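PDB 2CAL: rusticyanin from Thiobacillus ferrooxidans, which carries electrons from cytochrome c552 to the A-type oxidase in the periplasm, using a single bound copper ion. Local coordinates for residues Met98-Phe110 and Phe124-Gln138. The protein carries 1 engineered substitution. Sequence-based numbering, arbitrary orientation. Where two conformers were deposited one is given.
Sequences MPVIDPIVAGTGF and FTWHPTAGTYYYVCQ. With CU1 (copper (I) ion), chain B.
Gly-107 lies over one face of the Phe-124 ring: its CA is 4.1 Å from the ring centroid and 21° off the normal, a CH-pi contact displaced toward the CZ side. Thr-108 CG2 reaches the same ring at CE2, the two side chains crossing at about a right angle.

Apolar contacts between alkyl groups and rings follow. Ala-106 CB touches two aromatic side chains, 3.6 Å from Trp-126 CD1 and 3.9 Å from Phe-124 CE1. With chi1 at -58°, Val-105 CG1 is anti to the carbonyl carbon, which leaves CG2 between the backbone N and C to approach Trp-126 NE1 at 3.8 Å and also meet Tyr-133. Trp-126 CZ2 lies over the centre of one face of the Tyr-133 ring, while Tyr-133 OH donates to Thr-129 O (2.6 Å).

In this cupredoxin beta-sandwich, strands 119-126 and 131-136 belong to different sheets, and 98-110 packs along the flank of both, pairing through Val-105 and Ala-106 with the backbone of Ile-88.

Near the copper, Gln-138 is the hub. Ile-101 CD1 touches its CG (3.9 Å), Ile-104 CD1 comes against its terminal amide, and the Phe-110 ring turns an edge to its backbone, with CE1 3.7 Å from Gln-138 C. The preceding residue, Cys-137, binds copper through SG at 2.1 Å, alongside His-84 and Met-147; Pro-99 CG rests near its carbonyl O.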
loop_
_atom_site.group_PDB
_atom_site.type_symbol
_atom_site.label_atom_id
_atom_site.label_comp_id
_atom_site.label_asym_id
_atom_site.label_seq_id
_atom_site.Cartn_x
_atom_site.Cartn_y
_atom_site.Cartn_z
ATOM N N MET A 98 17.635 -6.303 1.004
ATOM C CA MET A 98 17.489 -5.019 1.696
ATOM C C MET A 98 17.278 -3.949 0.650
ATOM O O MET A 98 18.251 -3.414 0.130
ATOM C CB MET A 98 18.599 -4.767 2.716
ATOM C CG MET A 98 18.250 -5.512 4.015
ATOM S SD MET A 98 19.431 -5.225 5.335
ATOM C CE MET A 98 18.620 -6.118 6.673
ATOM N N PRO A 99 16.033 -3.621 0.261
ATOM C CA PRO A 99 15.873 -2.719 -0.887
ATOM C C PRO A 99 16.503 -1.348 -0.669
ATOM O O PRO A 99 16.400 -0.699 0.369
ATOM C CB PRO A 99 14.363 -2.550 -0.960
ATOM C CG PRO A 99 13.759 -3.745 -0.309
ATOM C CD PRO A 99 14.763 -4.068 0.807
ATOM N N VAL A 100 17.128 -0.869 -1.731
ATOM C CA VAL A 100 17.707 0.476 -1.762
ATOM C C VAL A 100 16.728 1.390 -2.529
ATOM O O VAL A 100 16.704 1.420 -3.769
ATOM C CB VAL A 100 19.120 0.430 -2.327
ATOM C CG1 VAL A 100 19.749 1.807 -2.178
ATOM C CG2 VAL A 100 19.980 -0.618 -1.636
ATOM N N ILE A 101 15.892 2.124 -1.776
ATOM C CA ILE A 101 14.758 2.829 -2.415
ATOM C C ILE A 101 14.663 4.271 -2.005
ATOM O O ILE A 101 13.727 4.998 -2.351
ATOM C CB ILE A 101 13.427 2.091 -2.115
ATOM C CG1 ILE A 101 13.064 2.065 -0.629
ATOM C CG2 ILE A 101 13.451 0.726 -2.806
ATOM C CD1 ILE A 101 11.604 1.638 -0.358
ATOM N N ASP A 102 15.618 4.825 -1.242
ATOM C CA ASP A 102 15.532 6.222 -0.825
ATOM C C ASP A 102 15.777 7.099 -2.047
ATOM O O ASP A 102 16.550 6.713 -2.945
ATOM C CB ASP A 102 16.532 6.501 0.315
ATOM C CG ASP A 102 16.136 5.935 1.687
ATOM O OD1 ASP A 102 14.986 5.489 1.887
ATOM O OD2 ASP A 102 16.893 6.012 2.656
ATOM N N PRO A 103 15.185 8.285 -2.112
ATOM C CA PRO A 103 14.270 8.768 -1.100
ATOM C C PRO A 103 12.866 8.172 -1.226
ATOM O O PRO A 103 12.309 7.975 -2.297
ATOM C CB PRO A 103 14.227 10.287 -1.347
ATOM C CG PRO A 103 14.782 10.489 -2.690
ATOM C CD PRO A 103 15.466 9.269 -3.179
ATOM N N ILE A 104 12.303 7.931 -0.045
ATOM C CA ILE A 104 10.893 7.514 0.044
ATOM C C ILE A 104 10.073 8.800 -0.005
ATOM O O ILE A 104 10.219 9.711 0.814
ATOM C CB ILE A 104 10.622 6.667 1.291
ATOM C CG1 ILE A 104 11.356 5.327 1.259
ATOM C CG2 ILE A 104 9.112 6.449 1.448
ATOM C CD1 ILE A 104 11.505 4.643 2.576
ATOM N N VAL A 105 9.239 8.881 -1.049
ATOM C CA VAL A 105 8.530 10.139 -1.274
ATOM C C VAL A 105 7.328 10.309 -0.352
ATOM O O VAL A 105 6.930 11.430 -0.071
ATOM C CB VAL A 105 8.121 10.348 -2.736
ATOM C CG1 VAL A 105 9.360 10.318 -3.644
ATOM C CG2 VAL A 105 7.112 9.322 -3.234
ATOM N N ALA A 106 6.768 9.198 0.076
ATOM C CA ALA A 106 5.662 9.174 1.020
ATOM C C ALA A 106 5.537 7.714 1.482
ATOM O O ALA A 106 5.827 6.803 0.726
ATOM C CB ALA A 106 4.368 9.663 0.390
ATOM N N GLY A 107 5.122 7.538 2.740
ATOM C CA GLY A 107 4.947 6.158 3.173
ATOM C C GLY A 107 5.091 5.989 4.675
ATOM O O GLY A 107 5.191 6.988 5.387
ATOM N N THR A 108 5.118 4.718 5.057
ATOM C CA THR A 108 5.073 4.377 6.476
ATOM C C THR A 108 6.384 3.746 6.967
ATOM O O THR A 108 7.204 3.230 6.192
ATOM C CB THR A 108 3.916 3.382 6.733
ATOM O OG1 THR A 108 4.260 2.043 6.297
ATOM C CG2 THR A 108 2.673 3.759 5.943
ATOM N N GLY A 109 6.541 3.772 8.277
ATOM C CA GLY A 109 7.517 2.872 8.899
ATOM C C GLY A 109 6.913 1.471 8.876
ATOM O O GLY A 109 5.892 1.101 8.252
ATOM N N PHE A 110 7.562 0.613 9.680
ATOM C CA PHE A 110 7.094 -0.741 9.864
ATOM C C PHE A 110 5.816 -0.696 10.719
ATOM O O PHE A 110 5.709 -0.004 11.717
ATOM C CB PHE A 110 8.182 -1.602 10.535
ATOM C CG PHE A 110 9.350 -1.753 9.581
ATOM C CD1 PHE A 110 9.272 -2.369 8.384
ATOM C CD2 PHE A 110 10.599 -1.198 9.932
ATOM C CE1 PHE A 110 10.319 -2.495 7.481
ATOM C CE2 PHE A 110 11.646 -1.323 9.039
ATOM C CZ PHE A 110 11.552 -1.962 7.826
ATOM N N PHE A 124 -2.002 8.366 5.418
ATOM C CA PHE A 124 -1.114 9.496 5.046
ATOM C C PHE A 124 -1.642 10.129 3.735
ATOM O O PHE A 124 -2.374 9.469 2.997
ATOM C CB PHE A 124 0.328 9.074 4.948
ATOM C CG PHE A 124 0.693 8.110 3.863
ATOM C CD1 PHE A 124 1.008 8.532 2.592
ATOM C CD2 PHE A 124 0.730 6.740 4.100
ATOM C CE1 PHE A 124 1.338 7.615 1.602
ATOM C CE2 PHE A 124 1.052 5.840 3.109
ATOM C CZ PHE A 124 1.360 6.251 1.833
ATOM N N THR A 125 -1.221 11.356 3.513
ATOM C CA THR A 125 -1.585 12.047 2.268
ATOM C C THR A 125 -0.369 12.207 1.390
ATOM O O THR A 125 0.787 12.223 1.843
ATOM C CB THR A 125 -2.199 13.390 2.619
ATOM O OG1 THR A 125 -2.934 13.919 1.497
ATOM C CG2 THR A 125 -1.173 14.484 2.899
ATOM N N TRP A 126 -0.575 12.357 0.097
ATOM C CA TRP A 126 0.447 12.355 -0.923
ATOM C C TRP A 126 0.007 13.234 -2.067
ATOM O O TRP A 126 -1.119 13.113 -2.544
ATOM C CB TRP A 126 0.726 10.910 -1.386
ATOM C CG TRP A 126 1.781 10.687 -2.430
ATOM C CD1 TRP A 126 3.012 11.331 -2.520
ATOM C CD2 TRP A 126 1.747 9.738 -3.530
ATOM N NE1 TRP A 126 3.697 10.831 -3.605
ATOM C CE2 TRP A 126 2.953 9.863 -4.254
ATOM C CE3 TRP A 126 0.801 8.808 -3.991
ATOM C CZ2 TRP A 126 3.213 9.101 -5.371
ATOM C CZ3 TRP A 126 1.066 8.059 -5.103
ATOM C CH2 TRP A 126 2.262 8.205 -5.786
ATOM N N HIS A 127 0.919 14.109 -2.499
ATOM C CA HIS A 127 0.675 15.050 -3.587
ATOM C C HIS A 127 1.783 14.879 -4.641
ATOM O O HIS A 127 2.651 15.750 -4.663
ATOM C CB HIS A 127 0.666 16.496 -3.065
ATOM C CG HIS A 127 -0.496 16.857 -2.209
ATOM N ND1 HIS A 127 -1.625 17.462 -2.752
ATOM C CD2 HIS A 127 -0.706 16.773 -0.885
ATOM C CE1 HIS A 127 -2.469 17.671 -1.755
ATOM N NE2 HIS A 127 -1.967 17.265 -0.618
ATOM N N PRO A 128 1.781 13.792 -5.405
ATOM C CA PRO A 128 2.906 13.544 -6.322
ATOM C C PRO A 128 2.889 14.399 -7.588
ATOM O O PRO A 128 1.847 14.786 -8.116
ATOM C CB PRO A 128 2.688 12.098 -6.770
ATOM C CG PRO A 128 1.203 11.919 -6.639
ATOM C CD PRO A 128 0.779 12.690 -5.407
ATOM N N THR A 129 4.112 14.665 -8.056
ATOM C CA THR A 129 4.254 15.104 -9.420
ATOM C C THR A 129 3.977 13.915 -10.325
ATOM O O THR A 129 4.080 12.721 -9.991
ATOM C CB THR A 129 5.654 15.661 -9.716
ATOM O OG1 THR A 129 6.602 14.636 -9.489
ATOM C CG2 THR A 129 5.986 16.778 -8.728
ATOM N N ALA A 130 3.617 14.232 -11.577
ATOM C CA ALA A 130 3.421 13.186 -12.582
ATOM C C ALA A 130 4.653 12.328 -12.753
ATOM O O ALA A 130 5.790 12.810 -12.633
ATOM C CB ALA A 130 2.994 13.827 -13.908
ATOM N N GLY A 131 4.471 11.039 -13.096
ATOM C CA GLY A 131 5.565 10.106 -13.252
ATOM C C GLY A 131 5.155 8.728 -12.784
ATOM O O GLY A 131 4.000 8.487 -12.416
ATOM N N THR A 132 6.101 7.830 -12.815
ATOM C CA THR A 132 5.949 6.439 -12.378
ATOM C C THR A 132 6.575 6.251 -11.011
ATOM O O THR A 132 7.679 6.741 -10.761
ATOM C CB THR A 132 6.575 5.478 -13.415
ATOM O OG1 THR A 132 5.884 5.737 -14.627
ATOM C CG2 THR A 132 6.429 4.013 -13.031
ATOM N N TYR A 133 5.854 5.576 -10.132
ATOM C CA TYR A 133 6.300 5.227 -8.795
ATOM C C TYR A 133 5.993 3.765 -8.541
ATOM O O TYR A 133 5.360 3.080 -9.299
ATOM C CB TYR A 133 5.608 6.096 -7.753
ATOM C CG TYR A 133 5.659 7.592 -7.964
ATOM C CD1 TYR A 133 4.815 8.305 -8.823
ATOM C CD2 TYR A 133 6.602 8.352 -7.284
ATOM C CE1 TYR A 133 4.894 9.667 -8.997
ATOM C CE2 TYR A 133 6.685 9.729 -7.439
ATOM C CZ TYR A 133 5.814 10.391 -8.306
ATOM O OH TYR A 133 5.926 11.753 -8.448
ATOM N N TYR A 134 6.536 3.292 -7.394
ATOM C CA TYR A 134 6.363 1.901 -6.951
ATOM C C TYR A 134 6.014 1.998 -5.468
ATOM O O TYR A 134 6.589 2.798 -4.730
ATOM C CB TYR A 134 7.614 1.054 -7.198
ATOM C CG TYR A 134 7.957 1.052 -8.669
ATOM C CD1 TYR A 134 7.445 0.083 -9.525
ATOM C CD2 TYR A 134 8.733 2.078 -9.222
ATOM C CE1 TYR A 134 7.757 0.130 -10.877
ATOM C CE2 TYR A 134 9.023 2.121 -10.569
ATOM C CZ TYR A 134 8.530 1.134 -11.401
ATOM O OH TYR A 134 8.821 1.161 -12.774
ATOM N N TYR A 135 5.074 1.122 -5.044
ATOM C CA TYR A 135 4.798 0.952 -3.607
ATOM C C TYR A 135 5.461 -0.363 -3.222
ATOM O O TYR A 135 5.306 -1.386 -3.867
ATOM C CB TYR A 135 3.318 0.981 -3.239
ATOM C CG TYR A 135 2.383 0.075 -3.994
ATOM C CD1 TYR A 135 1.862 0.384 -5.262
ATOM C CD2 TYR A 135 2.003 -1.134 -3.436
ATOM C CE1 TYR A 135 1.009 -0.469 -5.926
ATOM C CE2 TYR A 135 1.134 -1.989 -4.097
ATOM C CZ TYR A 135 0.613 -1.663 -5.347
ATOM O OH TYR A 135 -0.218 -2.559 -5.960
ATOM N N VAL A 136 6.278 -0.321 -2.155
ATOM C CA VAL A 136 7.201 -1.384 -1.794
ATOM C C VAL A 136 7.170 -1.607 -0.296
ATOM O O VAL A 136 7.095 -0.685 0.519
ATOM C CB VAL A 136 8.621 -0.979 -2.246
ATOM C CG1 VAL A 136 9.692 -2.046 -2.050
ATOM C CG2 VAL A 136 8.690 -0.550 -3.725
ATOM N N CYS A 137 7.306 -2.881 0.099
ATOM C CA CYS A 137 7.556 -3.251 1.482
ATOM C C CYS A 137 9.072 -3.330 1.768
ATOM O O CYS A 137 9.808 -3.878 0.950
ATOM C CB CYS A 137 6.881 -4.602 1.807
ATOM S SG CYS A 137 7.185 -5.072 3.554
ATOM N N GLN A 138 9.452 -2.769 2.908
ATOM C CA GLN A 138 10.879 -2.756 3.263
ATOM C C GLN A 138 11.305 -3.885 4.203
ATOM O O GLN A 138 12.480 -3.955 4.544
ATOM C CB GLN A 138 11.212 -1.427 3.973
ATOM C CG GLN A 138 11.272 -0.246 2.987
ATOM C CD GLN A 138 11.934 0.939 3.650
ATOM O OE1 GLN A 138 11.479 1.709 4.505
ATOM N NE2 GLN A 138 13.145 1.160 3.170
HETATM CU CU CU1 B . 6.044 -6.884 3.597
#